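Side-chain contact in 2-keto-3-deoxygluconate kinase (Thermotoga maritima, PDB 2AFB), which probably phosphorylates 2-keto-3-deoxygluconate, as a sugar kinase of the pfkB family: residues A118-A121 with I122-A125. Sequence-based numbering, arbitrary orientation.
Sequences AHSA and ISEA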
ATOM      1  N   ALA A 118      27.609   0.058 -11.415  1.00 26.48           N
ATOM      2  CA  ALA A 118      28.660  -0.253 -12.379  1.00 25.48           C
ATOM      3  C   ALA A 118      28.102  -0.538 -13.764  1.00 24.38           C
ATOM      4  O   ALA A 118      27.036  -1.079 -13.919  1.00 27.31           O
ATOM      5  CB  ALA A 118      29.472  -1.404 -11.892  1.00 22.76           C
ATOM      6  N   HIS A 119      28.814  -0.092 -14.770  1.00 26.48           N
ATOM      7  CA  HIS A 119      28.483  -0.356 -16.169  1.00 29.71           C
ATOM      8  C   HIS A 119      27.236   0.388 -16.620  1.00 27.77           C
ATOM      9  O   HIS A 119      26.666   0.053 -17.640  1.00 26.97           O
ATOM     10  CB  HIS A 119      28.351  -1.869 -16.441  1.00 32.35           C
ATOM     11  CG  HIS A 119      29.464  -2.681 -15.874  1.00 35.52           C
ATOM     12  ND1 HIS A 119      30.754  -2.626 -16.362  1.00 40.32           N
ATOM     13  CD2 HIS A 119      29.481  -3.586 -14.862  1.00 40.50           C
ATOM     14  CE1 HIS A 119      31.520  -3.450 -15.665  1.00 35.72           C
ATOM     15  NE2 HIS A 119      30.770  -4.051 -14.755  1.00 37.60           N
ATOM     16  N   SER A 120      26.856   1.414 -15.866  1.00 26.68           N
ATOM     17  CA  SER A 120      25.783   2.314 -16.244  1.00 26.11           C
ATOM     18  C   SER A 120      26.161   3.081 -17.496  1.00 27.31           C
ATOM     19  O   SER A 120      27.353   3.250 -17.809  1.00 24.79           O
ATOM     20  CB  SER A 120      25.495   3.344 -15.117  1.00 27.66           C
ATOM     21  OG  SER A 120      26.611   4.237 -14.936  1.00 27.10           O
ATOM     22  N   ALA A 121      25.131   3.582 -18.187  1.00 25.37           N
ATOM     23  CA  ALA A 121      25.320   4.312 -19.421  1.00 27.39           C
ATOM     24  C   ALA A 121      26.263   5.531 -19.215  1.00 26.46           C
ATOM     25  O   ALA A 121      27.110   5.819 -20.046  1.00 26.24           O
ATOM     26  CB  ALA A 121      23.940   4.743 -19.973  1.00 27.55           C
ATOM     27  N   ILE A 122      26.118   6.243 -18.107  1.00 24.05           N
ATOM     28  CA  ILE A 122      26.990   7.399 -17.870  1.00 25.29           C
ATOM     29  C   ILE A 122      28.422   6.945 -17.596  1.00 24.62           C
ATOM     30  O   ILE A 122      29.363   7.595 -18.046  1.00 26.18           O
ATOM     31  CB  ILE A 122      26.443   8.350 -16.742  1.00 28.84           C
ATOM     32  CG1 ILE A 122      27.350   9.561 -16.495  1.00 26.95           C
ATOM     33  CG2 ILE A 122      26.282   7.627 -15.404  1.00 31.78           C
ATOM     34  CD1 ILE A 122      27.319  10.559 -17.580  1.00 27.34           C
ATOM     35  N   SER A 123      28.583   5.837 -16.871  1.00 27.80           N
ATOM     36  CA  SER A 123      29.908   5.329 -16.514  1.00 27.31           C
ATOM     37  C   SER A 123      30.734   5.034 -17.754  1.00 25.86           C
ATOM     38  O   SER A 123      31.916   5.264 -17.736  1.00 27.25           O
ATOM     39  CB  SER A 123      29.849   4.108 -15.589  1.00 29.46           C
ATOM     40  OG  SER A 123      29.542   2.917 -16.265  1.00 32.10           O
ATOM     41  N   GLU A 124      30.061   4.615 -18.818  1.00 22.98           N
ATOM     42  CA  GLU A 124      30.646   4.240 -20.089  1.00 28.75           C
ATOM     43  C   GLU A 124      30.515   5.371 -21.129  1.00 27.78           C
ATOM     44  O   GLU A 124      30.784   5.170 -22.326  1.00 26.73           O
ATOM     45  CB  GLU A 124      29.905   2.973 -20.596  1.00 26.92           C
ATOM     46  CG  GLU A 124      30.004   1.830 -19.604  1.00 34.44           C
ATOM     47  CD  GLU A 124      29.531   0.505 -20.163  1.00 36.34           C
ATOM     48  OE1 GLU A 124      28.722   0.533 -21.122  1.00 32.98           O
ATOM     49  OE2 GLU A 124      29.969  -0.560 -19.633  1.00 43.06           O
ATOM     50  N   ALA A 125      30.105   6.560 -20.692  1.00 25.94           N
ATOM     51  CA  ALA A 125      29.992   7.685 -21.634  1.00 27.20           C
ATOM     52  C   ALA A 125      31.367   8.095 -22.236  1.00 28.65           C
ATOM     53  O   ALA A 125      32.439   7.932 -21.613  1.00 28.13           O
ATOM     54  CB  ALA A 125      29.317   8.865 -20.997  1.00 29.28           C
TER
HETATM   55  O   HOH W   1      31.447   1.177 -14.118  1.00 32.66           O
HETATM   56  O   HOH W   2      25.934   1.076 -20.286  1.00 34.26           O
HETATM   57  O   HOH W   3      31.731  -0.643 -17.709  1.00 38.79           O
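An ST motif joins Ser120 to Ser123 and Glu124 in the loop that follows strand 112-116, and the backbone here makes a single helix-like turn ending in a type I turn from Ile122 to Ala125. Ser120 supplies both acceptors of the motif. Its OG takes the amide hydrogen of Ser123 N at 3.2 Å, while its carbonyl O receives Glu124 N, also at 3.2 Å, from nearly straight ahead of the C=O bond (162°). The same oxygen has a second donor: Ser123 OG folds back to it at 2.7 Å, lying in the carbonyl plane on a lone pair. For Ser120, OG sits between the backbone N and the carbonyl carbon (chi1 66°), which points the hydroxyl along the chain to the amide of Ser123. Ile122 CG2 lies against that hydroxyl, 3.4 Å from Ser120 OG, which is also hydrogen-bonded to the Glu20 carboxylate. With an alanine at Ser120 the hydroxyl is gone, and Ser123 N and the Glu20 carboxylate would probably each lose this partner.

On the exposed flank, the extended Glu124 reaches back to His119, OE2 coming 3.8 Å from His119 CB, its carboxylate turned 75° from the imidazole, with OE2 at the ring's edge. Water couples the two residues twice. One molecule donates to both His119 O and Glu124 OE1, at 2.9 Å from the former; another links Glu124 OE2 to His119 ND1, 2.6 Å from that nitrogen. The His119 ring stacks on His119 of the second subunit, which places this edge of the loop at a subunit contact. The chemistry thus divides in two: direct bonds to Ser120 fix the buried turn, whereas Glu124 holds to the interface histidine through water.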